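Local structure of sugar phosphate isomerase/epimerase (Parabacteroides distasonis, 3L23) at residues 244-249 and 274-280; 40-44 and 289-293; 261-265 and 299-303; 166-171 and 219-225. The protein binds a magnesium ion in a xylose isomerase-like TIM barrel and probably acts as a sugar phosphate isomerase or epimerase, although its substrate is not established. One frame throughout, in Å; residues are numbered along the deposited sequence. Where two conformers were deposited one is given.

Interaction 1 of 4, residues 244-249 and 274-280; sequences KDRAVF and VELEQMP. With MG (magnesium ion), chain B.
F249, V248 and A247 pack on V274, selenomethionine M279 and P280, forming the apolar centre where two neighbouring beta-alpha loops of the TIM barrel meet: residues 244-249, after strand 238-243, and residues 274-280, after strand 272-274. F249 (chi1 m) brings CZ to 3.8 Å from V274 CG1, V248 (chi1 t) sets CG2 3.8 Å from M279 CE (M279 chi1 to chi3 all m), and A247 CB rests 4.0 Å from P280 CD. L276 (chi1 t, chi2 p) places CD1 3.4 Å from A247 O. Residues 274-279 are mostly extended; 244-249 is extended at K244 and D245, then turns at R246 (phi/psi -59/-45) and A247 (-148/-121). CA atoms are 5.1 Å apart at K244 and E275 and 6.1 Å at A247 and L276. Waters bridge the two loops: water 2 accepts from D245 N (2.9 Å) and lies 2.7 Å from E275 O, while water 1 accepts from K244 NZ (2.9 Å) and E277 N (3.0 Å). At the polar edge K244 NZ (chi1 to chi3 t, chi4 m) forms a salt bridge with E277 OE2 (2.7 Å); K244 NZ also donates to D245 O (2.9 Å). E275, extended at chi1 and chi2, joins H165, D216 and H242 around the metal, its OE1 2.0 Å from MG.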
loop_
_atom_site.group_PDB
_atom_site.type_symbol
_atom_site.label_atom_id
_atom_site.label_comp_id
_atom_site.label_asym_id
_atom_site.label_seq_id
_atom_site.Cartn_x
_atom_site.Cartn_y
_atom_site.Cartn_z
ATOM N N LYS A 244 1.397 1.404 -10.965
ATOM C CA LYS A 244 2.551 2.277 -10.902
ATOM C C LYS A 244 3.490 1.936 -12.040
ATOM O O LYS A 244 3.544 0.760 -12.435
ATOM C CB LYS A 244 3.290 2.050 -9.580
ATOM C CG LYS A 244 4.377 3.007 -9.319
ATOM C CD LYS A 244 5.106 2.801 -8.002
ATOM C CE LYS A 244 6.192 3.842 -7.857
ATOM N NZ LYS A 244 7.199 3.879 -8.996
ATOM N N ASP A 245 4.239 2.928 -12.527
ATOM C CA ASP A 245 5.263 2.766 -13.574
ATOM C C ASP A 245 6.520 3.451 -13.000
ATOM O O ASP A 245 6.527 3.833 -11.820
ATOM C CB ASP A 245 4.764 3.410 -14.894
ATOM C CG ASP A 245 5.421 2.840 -16.150
ATOM O OD1 ASP A 245 6.603 2.397 -16.126
ATOM O OD2 ASP A 245 4.760 2.912 -17.227
ATOM N N ARG A 246 7.572 3.596 -13.795
ATOM C CA ARG A 246 8.745 4.372 -13.386
ATOM C C ARG A 246 8.335 5.807 -13.063
ATOM O O ARG A 246 8.760 6.391 -12.034
ATOM C CB ARG A 246 9.783 4.338 -14.485
ATOM C CG ARG A 246 10.992 5.238 -14.324
ATOM C CD ARG A 246 11.721 5.099 -13.022
ATOM N NE ARG A 246 12.200 3.744 -12.745
ATOM C CZ ARG A 246 13.368 3.222 -13.113
ATOM N NH1 ARG A 246 14.240 3.880 -13.858
ATOM N NH2 ARG A 246 13.649 1.988 -12.723
ATOM N N ALA A 247 7.505 6.367 -13.950
ATOM C CA ALA A 247 6.945 7.716 -13.781
ATOM C C ALA A 247 5.560 7.745 -14.410
ATOM O O ALA A 247 4.717 6.973 -14.006
ATOM C CB ALA A 247 7.869 8.778 -14.379
ATOM N N VAL A 248 5.293 8.608 -15.392
ATOM C CA VAL A 248 3.972 8.593 -15.999
ATOM C C VAL A 248 3.708 7.250 -16.698
ATOM O O VAL A 248 4.570 6.721 -17.427
ATOM C CB VAL A 248 3.787 9.777 -16.986
ATOM C CG1 VAL A 248 2.482 9.617 -17.738
ATOM C CG2 VAL A 248 3.885 11.086 -16.177
ATOM N N PHE A 249 2.499 6.718 -16.476
ATOM C CA PHE A 249 2.110 5.437 -17.046
ATOM C C PHE A 249 2.363 5.373 -18.544
ATOM O O PHE A 249 2.015 6.299 -19.311
ATOM C CB PHE A 249 0.646 5.122 -16.818
ATOM C CG PHE A 249 0.220 4.994 -15.388
ATOM C CD1 PHE A 249 1.122 4.852 -14.329
ATOM C CD2 PHE A 249 -1.110 4.994 -15.103
ATOM C CE1 PHE A 249 0.671 4.720 -13.042
ATOM C CE2 PHE A 249 -1.580 4.838 -13.828
ATOM C CZ PHE A 249 -0.713 4.661 -12.802
ATOM N N VAL A 274 -3.631 4.337 -8.036
ATOM C CA VAL A 274 -2.520 4.943 -8.767
ATOM C C VAL A 274 -1.450 5.432 -7.827
ATOM O O VAL A 274 -1.732 6.072 -6.807
ATOM C CB VAL A 274 -3.020 6.161 -9.652
ATOM C CG1 VAL A 274 -1.843 7.030 -10.121
ATOM C CG2 VAL A 274 -3.891 5.636 -10.789
ATOM N N GLU A 275 -0.197 5.163 -8.186
ATOM C CA GLU A 275 0.927 5.693 -7.456
ATOM C C GLU A 275 1.954 6.293 -8.393
ATOM O O GLU A 275 2.196 5.759 -9.491
ATOM C CB GLU A 275 1.565 4.596 -6.619
ATOM C CG GLU A 275 2.727 5.140 -5.829
ATOM C CD GLU A 275 3.252 4.172 -4.811
ATOM O OE1 GLU A 275 3.106 2.966 -4.979
ATOM O OE2 GLU A 275 3.850 4.635 -3.826
ATOM N N LEU A 276 2.541 7.420 -7.978
ATOM C CA LEU A 276 3.564 8.113 -8.758
ATOM C C LEU A 276 4.667 8.573 -7.816
ATOM O O LEU A 276 4.387 9.292 -6.864
ATOM C CB LEU A 276 2.934 9.314 -9.486
ATOM C CG LEU A 276 3.830 10.138 -10.370
ATOM C CD1 LEU A 276 4.227 9.292 -11.577
ATOM C CD2 LEU A 276 3.187 11.487 -10.734
ATOM N N GLU A 277 5.904 8.159 -8.039
ATOM C CA GLU A 277 6.985 8.651 -7.186
ATOM C C GLU A 277 7.473 9.997 -7.726
ATOM O O GLU A 277 6.881 10.541 -8.662
ATOM C CB GLU A 277 8.073 7.567 -6.905
ATOM C CG GLU A 277 8.969 7.075 -7.979
ATOM C CD GLU A 277 9.750 5.856 -7.440
ATOM O OE1 GLU A 277 10.553 6.024 -6.493
ATOM O OE2 GLU A 277 9.499 4.732 -7.910
ATOM N N GLN A 278 8.477 10.590 -7.087
ATOM C CA GLN A 278 8.971 11.888 -7.466
ATOM C C GLN A 278 9.269 11.975 -8.954
ATOM O O GLN A 278 9.972 11.138 -9.508
ATOM C CB GLN A 278 10.242 12.176 -6.679
ATOM C CG GLN A 278 10.975 13.393 -7.113
ATOM C CD GLN A 278 10.183 14.650 -6.954
ATOM O OE1 GLN A 278 9.608 14.895 -5.889
ATOM N NE2 GLN A 278 10.180 15.500 -8.001
HETATM N N MSE A 279 8.694 12.968 -9.608
HETATM C CA MSE A 279 8.942 13.142 -11.040
HETATM C C MSE A 279 10.432 13.371 -11.294
HETATM O O MSE A 279 11.074 14.171 -10.610
HETATM C CB MSE A 279 8.073 14.268 -11.598
HETATM C CG MSE A 279 6.582 13.927 -11.681
HETATM SE SE MSE A 279 6.122 12.571 -12.943
HETATM C CE MSE A 279 6.133 13.690 -14.537
ATOM N N PRO A 280 11.009 12.640 -12.259
ATOM C CA PRO A 280 12.432 12.781 -12.545
ATOM C C PRO A 280 12.801 13.929 -13.468
ATOM O O PRO A 280 14.000 14.230 -13.624
ATOM C CB PRO A 280 12.756 11.463 -13.265
ATOM C CG PRO A 280 11.556 11.166 -14.044
ATOM C CD PRO A 280 10.370 11.642 -13.147
HETATM MG MG MG B . 3.187 1.286 -3.915
HETATM O O HOH W 1 6.257 6.294 -10.302
HETATM O O HOH W 2 3.879 5.672 -11.599
HETATM O O HOH W 3 10.179 8.706 -11.364
HETATM O O HOH W 4 3.122 2.729 -2.041
HETATM O O HOH W 5 5.261 1.608 -3.557
#

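Interaction 2 of 4, residues 40-44 and 289-293; sequences DMGYS and VKDCA
The Y43 ring packs against V289 and A293 of helix 285-298, which are one turn apart: Y43 CE2 lies 3.4 Å from V289 CG1 and 3.7 Å from A293 CB. The tyrosine (chi1 m, chi2 -80°) sits in the link between helix 31-40 and strand 45-52, and its hydroxyl reaches the helix backbone, where Y43 OH donates to V289 O at 2.8 Å. V289 O also accepts the helical bond from A293 N (3.1 Å), so it serves two donors. Selenomethionine M41 (chi1 m, chi2 t, chi3 m) points toward the same helix; its CE is 3.8 Å from V289 CG1 and its SE 3.8 Å from K290 CB, while M41 O lies 3.2 Å from A293 CB. The closest CA pair is M41 and K290, at 5.7 Å. Between M41 and Y43 the chain turns at G42, whose phi/psi of 110/11 ends helix 31-40 in a Schellman motif. A side chain there would be jammed against the preceding carbonyl, and its CB would head for A293. Y43 and V289 also pack on L17 of strand 16-18. The contact joins the turn between helix 31-40 and strand 45-52 to helix 285-298, bringing the beginning and end of the barrel together. Its chemistry is mainly apolar, and the one hydrogen bond across it satisfies the tyrosine hydroxyl in a buried setting, fixing how the ring meets the helix without a charged partner.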
loop_
_atom_site.group_PDB
_atom_site.type_symbol
_atom_site.label_atom_id
_atom_site.label_comp_id
_atom_site.label_asym_id
_atom_site.label_seq_id
_atom_site.Cartn_x
_atom_site.Cartn_y
_atom_site.Cartn_z
ATOM N N ASP A 40 -11.311 16.559 -10.056
ATOM C CA ASP A 40 -11.386 17.057 -11.437
ATOM C C ASP A 40 -10.462 16.312 -12.391
ATOM O O ASP A 40 -10.751 16.246 -13.588
ATOM C CB ASP A 40 -11.101 18.564 -11.491
ATOM C CG ASP A 40 -12.206 19.407 -10.852
ATOM O OD1 ASP A 40 -13.347 18.908 -10.672
ATOM O OD2 ASP A 40 -11.944 20.610 -10.561
HETATM N N MSE A 41 -9.358 15.785 -11.877
HETATM C CA MSE A 41 -8.437 14.957 -12.677
HETATM C C MSE A 41 -9.006 13.563 -12.993
HETATM O O MSE A 41 -8.430 12.844 -13.820
HETATM C CB MSE A 41 -7.064 14.821 -11.966
HETATM C CG MSE A 41 -6.291 16.116 -11.896
HETATM SE SE MSE A 41 -4.489 15.805 -11.256
HETATM C CE MSE A 41 -4.845 15.434 -9.402
ATOM N N GLY A 42 -10.095 13.178 -12.336
ATOM C CA GLY A 42 -10.797 11.923 -12.638
ATOM C C GLY A 42 -10.696 10.850 -11.576
ATOM O O GLY A 42 -11.073 9.714 -11.827
ATOM N N TYR A 43 -10.193 11.196 -10.389
ATOM C CA TYR A 43 -10.090 10.255 -9.288
ATOM C C TYR A 43 -11.337 10.281 -8.415
ATOM O O TYR A 43 -11.911 11.316 -8.203
ATOM C CB TYR A 43 -8.859 10.573 -8.421
ATOM C CG TYR A 43 -7.573 10.396 -9.166
ATOM C CD1 TYR A 43 -7.016 9.129 -9.334
ATOM C CD2 TYR A 43 -6.931 11.470 -9.783
ATOM C CE1 TYR A 43 -5.859 8.949 -10.056
ATOM C CE2 TYR A 43 -5.735 11.267 -10.531
ATOM C CZ TYR A 43 -5.199 9.997 -10.625
ATOM O OH TYR A 43 -4.028 9.733 -11.345
ATOM N N SER A 44 -11.707 9.131 -7.852
ATOM C CA SER A 44 -12.860 9.062 -6.956
ATOM C C SER A 44 -12.619 8.437 -5.580
ATOM O O SER A 44 -13.414 8.647 -4.657
ATOM C CB SER A 44 -13.951 8.266 -7.675
ATOM O OG SER A 44 -13.427 6.971 -7.951
ATOM N N VAL A 289 0.398 13.152 -12.035
ATOM C CA VAL A 289 -0.818 12.454 -11.611
ATOM C C VAL A 289 -1.984 12.634 -12.618
ATOM O O VAL A 289 -2.743 11.690 -12.902
ATOM C CB VAL A 289 -1.204 12.858 -10.159
ATOM C CG1 VAL A 289 -2.636 12.420 -9.807
ATOM C CG2 VAL A 289 -0.180 12.247 -9.169
ATOM N N LYS A 290 -2.110 13.820 -13.175
ATOM C CA LYS A 290 -3.073 14.044 -14.258
ATOM C C LYS A 290 -2.827 13.135 -15.444
ATOM O O LYS A 290 -3.752 12.481 -15.939
ATOM C CB LYS A 290 -2.988 15.496 -14.708
ATOM C CG LYS A 290 -3.870 15.904 -15.918
ATOM C CD LYS A 290 -5.357 15.833 -15.581
ATOM C CE LYS A 290 -6.264 16.662 -16.546
ATOM N NZ LYS A 290 -6.121 16.204 -18.003
ATOM N N ASP A 291 -1.573 13.059 -15.866
ATOM C CA ASP A 291 -1.200 12.263 -17.014
ATOM C C ASP A 291 -1.489 10.769 -16.766
ATOM O O ASP A 291 -1.910 10.042 -17.684
ATOM C CB ASP A 291 0.272 12.467 -17.364
ATOM C CG ASP A 291 0.562 13.812 -18.022
ATOM O OD1 ASP A 291 -0.376 14.563 -18.417
ATOM O OD2 ASP A 291 1.757 14.110 -18.205
ATOM N N CYS A 292 -1.246 10.315 -15.536
ATOM C CA CYS A 292 -1.595 8.930 -15.155
ATOM C C CYS A 292 -3.117 8.652 -15.271
ATOM O O CYS A 292 -3.534 7.614 -15.774
ATOM C CB CYS A 292 -1.101 8.584 -13.763
ATOM S SG CYS A 292 0.728 8.504 -13.651
ATOM N N ALA A 293 -3.951 9.577 -14.789
ATOM C CA ALA A 293 -5.395 9.446 -14.906
ATOM C C ALA A 293 -5.787 9.399 -16.364
ATOM O O ALA A 293 -6.599 8.572 -16.752
ATOM C CB ALA A 293 -6.121 10.644 -14.207
#

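Interaction 3 of 4, residues 261-265 and 299-303; sequences FKQMY and APFVK
Y265, F261 and K303 account for most of the surface buried where the C-terminal tail, 299-303, folds back over helix 257-267. Y265 and F261 lie one helical turn apart, linked by the backbone bond from Y265 N to F261 O (3.0 Å), and both point toward the tail with chi1 m. The tail leaves helix 285-298 at A299 and makes a type I beta turn from A299 to V302, with V302 N 3.3 Å from A299 O, before running extended to the terminal carboxylate. Y265 OH accepts a hydrogen bond from K303 N at 2.9 Å and a nearly straight 166°. K303 (chi1 m, then t to the end) drapes over one face of the same ring: its CD is 3.9 Å from the Y265 ring centroid, a CH-pi contact, and its NZ is 4.4 Å away in an off-centre cation-pi interaction. F301 O approaches the edge of that ring, 3.4 Å from Y265 CE2. F261, with chi2 at 86°, offers a face to V302, whose CG2 stands 3.7 Å from the F261 ring centroid and almost on its normal. F301 (chi1 p) adds CD1 at 3.9 Å from F261 CB. Nearest CA atoms are those of F261 and V302, 6.6 Å apart. L296 backs both F261 and V302. The tail, leaving the last helix, 285-298, thus packs on the preceding helix in the outer helical layer of a TIM barrel.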
loop_
_atom_site.group_PDB
_atom_site.type_symbol
_atom_site.label_atom_id
_atom_site.label_comp_id
_atom_site.label_asym_id
_atom_site.label_seq_id
_atom_site.Cartn_x
_atom_site.Cartn_y
_atom_site.Cartn_z
ATOM N N PHE A 261 -4.212 -5.366 -16.134
ATOM C CA PHE A 261 -5.657 -5.129 -15.946
ATOM C C PHE A 261 -6.526 -6.320 -16.354
ATOM O O PHE A 261 -7.517 -6.614 -15.697
ATOM C CB PHE A 261 -6.122 -3.867 -16.656
ATOM C CG PHE A 261 -5.901 -2.637 -15.846
ATOM C CD1 PHE A 261 -4.654 -1.946 -15.891
ATOM C CD2 PHE A 261 -6.893 -2.179 -14.985
ATOM C CE1 PHE A 261 -4.434 -0.809 -15.117
ATOM C CE2 PHE A 261 -6.672 -1.052 -14.219
ATOM C CZ PHE A 261 -5.458 -0.373 -14.278
ATOM N N LYS A 262 -6.149 -7.009 -17.420
ATOM C CA LYS A 262 -6.866 -8.210 -17.817
ATOM C C LYS A 262 -6.887 -9.190 -16.655
ATOM O O LYS A 262 -7.944 -9.768 -16.293
ATOM C CB LYS A 262 -6.193 -8.831 -19.032
ATOM C CG LYS A 262 -6.799 -10.142 -19.459
ATOM C CD LYS A 262 -6.364 -10.519 -20.844
ATOM C CE LYS A 262 -6.534 -11.991 -21.066
ATOM N NZ LYS A 262 -6.347 -12.310 -22.491
ATOM N N GLN A 263 -5.717 -9.387 -16.061
ATOM C CA GLN A 263 -5.608 -10.329 -14.971
ATOM C C GLN A 263 -6.359 -9.839 -13.714
ATOM O O GLN A 263 -6.965 -10.638 -13.007
ATOM C CB GLN A 263 -4.127 -10.653 -14.639
ATOM C CG GLN A 263 -4.011 -11.867 -13.732
ATOM C CD GLN A 263 -4.490 -13.153 -14.387
ATOM O OE1 GLN A 263 -4.066 -13.490 -15.525
ATOM N NE2 GLN A 263 -5.417 -13.875 -13.716
HETATM N N MSE A 264 -6.302 -8.540 -13.446
HETATM C CA MSE A 264 -6.995 -7.944 -12.315
HETATM C C MSE A 264 -8.515 -8.257 -12.379
HETATM O O MSE A 264 -9.116 -8.718 -11.381
HETATM C CB MSE A 264 -6.741 -6.433 -12.274
HETATM C CG MSE A 264 -7.227 -5.773 -10.993
HETATM SE SE MSE A 264 -7.142 -3.838 -11.133
HETATM C CE MSE A 264 -8.731 -3.610 -12.090
ATOM N N TYR A 265 -9.108 -8.066 -13.565
ATOM C CA TYR A 265 -10.535 -8.302 -13.813
ATOM C C TYR A 265 -10.861 -9.794 -13.766
ATOM O O TYR A 265 -11.849 -10.159 -13.147
ATOM C CB TYR A 265 -10.983 -7.647 -15.131
ATOM C CG TYR A 265 -10.971 -6.154 -15.072
ATOM C CD1 TYR A 265 -11.605 -5.461 -14.042
ATOM C CD2 TYR A 265 -10.276 -5.410 -16.014
ATOM C CE1 TYR A 265 -11.535 -4.070 -13.974
ATOM C CE2 TYR A 265 -10.228 -4.056 -15.946
ATOM C CZ TYR A 265 -10.833 -3.375 -14.927
ATOM O OH TYR A 265 -10.737 -1.981 -14.907
ATOM N N ALA A 299 -7.364 4.299 -21.874
ATOM C CA ALA A 299 -7.032 2.885 -22.081
ATOM C C ALA A 299 -8.298 2.047 -22.227
ATOM O O ALA A 299 -9.118 2.017 -21.329
ATOM C CB ALA A 299 -6.167 2.348 -20.914
ATOM N N PRO A 300 -8.449 1.320 -23.342
ATOM C CA PRO A 300 -9.659 0.521 -23.502
ATOM C C PRO A 300 -9.755 -0.676 -22.565
ATOM O O PRO A 300 -10.858 -1.194 -22.356
ATOM C CB PRO A 300 -9.601 0.062 -24.950
ATOM C CG PRO A 300 -8.379 0.640 -25.524
ATOM C CD PRO A 300 -7.531 1.189 -24.478
ATOM N N PHE A 301 -8.618 -1.117 -22.025
ATOM C CA PHE A 301 -8.595 -2.251 -21.114
ATOM C C PHE A 301 -8.885 -1.901 -19.664
ATOM O O PHE A 301 -8.898 -2.796 -18.796
ATOM C CB PHE A 301 -7.250 -2.977 -21.209
ATOM C CG PHE A 301 -6.041 -2.065 -21.104
ATOM C CD1 PHE A 301 -5.534 -1.678 -19.875
ATOM C CD2 PHE A 301 -5.341 -1.725 -22.238
ATOM C CE1 PHE A 301 -4.423 -0.853 -19.806
ATOM C CE2 PHE A 301 -4.206 -0.921 -22.169
ATOM C CZ PHE A 301 -3.739 -0.510 -20.972
ATOM N N VAL A 302 -9.073 -0.618 -19.376
ATOM C CA VAL A 302 -9.439 -0.185 -18.033
ATOM C C VAL A 302 -10.940 0.147 -18.077
ATOM O O VAL A 302 -11.389 0.924 -18.923
ATOM C CB VAL A 302 -8.648 1.058 -17.578
ATOM C CG1 VAL A 302 -9.107 1.507 -16.180
ATOM C CG2 VAL A 302 -7.145 0.790 -17.601
ATOM N N LYS A 303 -11.687 -0.455 -17.163
ATOM C CA LYS A 303 -13.134 -0.305 -17.112
ATOM C C LYS A 303 -13.476 0.826 -16.159
ATOM O O LYS A 303 -12.689 1.316 -15.363
ATOM C CB LYS A 303 -13.799 -1.595 -16.641
ATOM C CG LYS A 303 -13.567 -2.798 -17.510
ATOM C CD LYS A 303 -14.224 -4.011 -16.814
ATOM C CE LYS A 303 -14.059 -5.322 -17.559
ATOM N NZ LYS A 303 -14.568 -6.448 -16.688
ATOM O OXT LYS A 303 -14.568 1.330 -16.168
#

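Interaction 4 of 4, residues 166-171 and 219-225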
loop_
_atom_site.group_PDB
_atom_site.type_symbol
_atom_site.label_atom_id
_atom_site.label_comp_id
_atom_site.label_asym_id
_atom_site.label_seq_id
_atom_site.Cartn_x
_atom_site.Cartn_y
_atom_site.Cartn_z
ATOM N N ASN A 166 3.966 -4.407 -0.748
ATOM C CA ASN A 166 5.347 -4.719 -0.986
ATOM C C ASN A 166 6.076 -3.655 -1.794
ATOM O O ASN A 166 5.453 -2.909 -2.556
ATOM C CB ASN A 166 5.470 -5.997 -1.804
ATOM C CG ASN A 166 4.831 -5.856 -3.198
ATOM O OD1 ASN A 166 3.584 -5.832 -3.351
ATOM N ND2 ASN A 166 5.689 -5.784 -4.238
ATOM N N HIS A 167 7.392 -3.596 -1.585
ATOM C CA HIS A 167 8.311 -3.003 -2.565
ATOM C C HIS A 167 9.077 -4.167 -3.214
ATOM O O HIS A 167 8.457 -5.180 -3.544
ATOM C CB HIS A 167 9.217 -1.931 -1.969
ATOM C CG HIS A 167 8.472 -0.746 -1.417
ATOM N ND1 HIS A 167 7.848 -0.771 -0.193
ATOM C CD2 HIS A 167 8.281 0.503 -1.908
ATOM C CE1 HIS A 167 7.292 0.405 0.052
ATOM N NE2 HIS A 167 7.538 1.204 -0.972
ATOM N N ASN A 168 10.379 -4.058 -3.422
ATOM C CA ASN A 168 11.120 -5.160 -4.040
ATOM C C ASN A 168 12.003 -5.928 -3.096
ATOM O O ASN A 168 12.486 -6.996 -3.467
ATOM C CB ASN A 168 11.931 -4.676 -5.273
ATOM C CG ASN A 168 12.922 -3.576 -4.968
ATOM O OD1 ASN A 168 12.895 -2.931 -3.901
ATOM N ND2 ASN A 168 13.785 -3.299 -5.964
HETATM N N MSE A 169 12.200 -5.422 -1.882
HETATM C CA MSE A 169 13.026 -6.139 -0.913
HETATM C C MSE A 169 12.443 -7.500 -0.568
HETATM O O MSE A 169 13.171 -8.396 -0.141
HETATM C CB MSE A 169 13.211 -5.359 0.410
HETATM C CG MSE A 169 13.890 -3.993 0.333
HETATM SE SE MSE A 169 12.521 -2.602 -0.147
HETATM C CE MSE A 169 11.052 -3.311 0.810
ATOM N N GLU A 170 11.131 -7.624 -0.682
ATOM C CA GLU A 170 10.431 -8.890 -0.383
ATOM C C GLU A 170 10.840 -9.985 -1.368
ATOM O O GLU A 170 10.585 -11.165 -1.140
ATOM C CB GLU A 170 8.917 -8.682 -0.399
ATOM C CG GLU A 170 8.361 -7.771 0.675
ATOM C CD GLU A 170 8.445 -6.287 0.403
ATOM O OE1 GLU A 170 9.055 -5.843 -0.597
ATOM O OE2 GLU A 170 7.788 -5.556 1.174
ATOM N N PHE A 171 11.429 -9.605 -2.498
ATOM C CA PHE A 171 11.895 -10.620 -3.451
ATOM C C PHE A 171 13.340 -11.001 -3.262
ATOM O O PHE A 171 13.852 -11.855 -3.976
ATOM C CB PHE A 171 11.518 -10.197 -4.876
ATOM C CG PHE A 171 10.061 -10.038 -5.021
ATOM C CD1 PHE A 171 9.238 -11.143 -5.110
ATOM C CD2 PHE A 171 9.465 -8.776 -4.924
ATOM C CE1 PHE A 171 7.867 -10.989 -5.149
ATOM C CE2 PHE A 171 8.132 -8.624 -4.991
ATOM C CZ PHE A 171 7.311 -9.720 -5.088
ATOM N N TRP A 219 6.827 -2.399 -8.190
ATOM C CA TRP A 219 7.889 -2.885 -7.338
ATOM C C TRP A 219 8.066 -4.387 -7.458
ATOM O O TRP A 219 9.145 -4.906 -7.206
ATOM C CB TRP A 219 7.701 -2.441 -5.879
ATOM C CG TRP A 219 8.035 -0.989 -5.731
ATOM C CD1 TRP A 219 7.166 0.031 -5.574
ATOM C CD2 TRP A 219 9.344 -0.402 -5.781
ATOM N NE1 TRP A 219 7.830 1.212 -5.539
ATOM C CE2 TRP A 219 9.179 0.980 -5.631
ATOM C CE3 TRP A 219 10.629 -0.917 -5.924
ATOM C CZ2 TRP A 219 10.244 1.867 -5.641
ATOM C CZ3 TRP A 219 11.710 -0.051 -5.902
ATOM C CH2 TRP A 219 11.510 1.347 -5.793
ATOM N N THR A 220 7.031 -5.104 -7.850
ATOM C CA THR A 220 7.129 -6.558 -8.160
ATOM C C THR A 220 8.067 -6.795 -9.335
ATOM O O THR A 220 9.031 -7.598 -9.263
ATOM C CB THR A 220 5.723 -7.213 -8.382
ATOM O OG1 THR A 220 4.925 -6.947 -7.225
ATOM C CG2 THR A 220 5.840 -8.742 -8.583
ATOM N N VAL A 221 7.867 -6.017 -10.398
ATOM C CA VAL A 221 8.772 -6.069 -11.532
ATOM C C VAL A 221 10.217 -5.668 -11.142
ATOM O O VAL A 221 11.185 -6.298 -11.580
ATOM C CB VAL A 221 8.206 -5.231 -12.715
ATOM C CG1 VAL A 221 9.215 -5.128 -13.890
ATOM C CG2 VAL A 221 6.803 -5.817 -13.176
HETATM N N MSE A 222 10.352 -4.689 -10.254
HETATM C CA MSE A 222 11.668 -4.227 -9.790
HETATM C C MSE A 222 12.304 -5.231 -8.873
HETATM O O MSE A 222 13.516 -5.116 -8.549
HETATM C CB MSE A 222 11.540 -2.887 -9.079
HETATM C CG MSE A 222 11.173 -1.751 -9.982
HETATM SE SE MSE A 222 12.545 -1.187 -11.179
HETATM C CE MSE A 222 13.438 -0.223 -9.759
ATOM N N GLY A 223 11.517 -6.229 -8.453
ATOM C CA GLY A 223 12.048 -7.399 -7.757
ATOM C C GLY A 223 12.258 -8.639 -8.620
ATOM O O GLY A 223 12.373 -9.757 -8.087
ATOM N N GLN A 224 12.268 -8.431 -9.941
ATOM C CA GLN A 224 12.542 -9.461 -10.947
ATOM C C GLN A 224 11.427 -10.494 -11.038
ATOM O O GLN A 224 11.631 -11.568 -11.608
ATOM C CB GLN A 224 13.908 -10.120 -10.734
ATOM C CG GLN A 224 15.051 -9.129 -10.731
ATOM C CD GLN A 224 16.429 -9.748 -10.535
ATOM O OE1 GLN A 224 16.822 -10.701 -11.213
ATOM N NE2 GLN A 224 17.187 -9.177 -9.606
ATOM N N ASN A 225 10.255 -10.152 -10.524
ATOM C CA ASN A 225 9.091 -11.063 -10.527
ATOM C C ASN A 225 7.929 -10.513 -11.354
ATOM O O ASN A 225 7.837 -9.322 -11.658
ATOM C CB ASN A 225 8.626 -11.385 -9.102
ATOM C CG ASN A 225 9.484 -12.415 -8.437
ATOM O OD1 ASN A 225 9.086 -13.574 -8.382
ATOM N ND2 ASN A 225 10.706 -12.035 -8.000
#
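Asparagine side chains tie the TIM-barrel loop after strand 162-165 to helix 217-222 and the turn that ends it, just after strand 211-216. N168 ND2 donates at 3.2 Å and a nearly linear 173° to M222 O, near where the helix gives way to its Schellman turn. N166 ND2 reaches T220 OG1 (3.3 Å) while also holding H167 O (2.9 Å); T220 OG1 in turn bonds to D216 O, and N166 OD1 takes D216 N, so the bonds reach the backbone of the magnesium ligand D216. In the Schellman motif Q224 has positive phi, with Q224 N bonded to V221 O (2.9 Å) and N225 N to T220 O (3.1 Å). This brings G223 against N168, with CA atoms 4.4 Å apart, where a CB would clash with F171. Around these bonds lies aromatic packing. The edge of H167 meets the face of W219, its centroid 4.8 Å from that of the W219 five-membered ring and the planes at 62°; W219 lies beside the magnesium site, and H167 also packs edge-to-face with the metal ligand H165. F171 in the short 3-10 segment places CZ 3.9 Å from T220 CG2, and N225 CB lies over one face of its ring, with N225 ND2 3.4 Å from F171 CD1.

Overall arrangement
All four contacts belong to one TIM barrel. Interactions 1 and 4 join segments at its C-terminal mouth, beside the magnesium site; their centres are 16 Å apart and they touch where W219 meets K244 and E277. Interaction 2 touches interaction 1 through helix 285-298, with centres 13 Å apart. Interaction 3 lies in the outer helical layer, about 17 Å from interaction 2 and 19 Å from interaction 1 between centres, and touches neither. Along the chain, interaction 2 encloses 4 and then 1, whereas 3 crosses both 1 and 2. Helix 285-298 therefore connects the meeting of the barrel's two ends, the C-terminal tail and the loop carrying metal ligand E275.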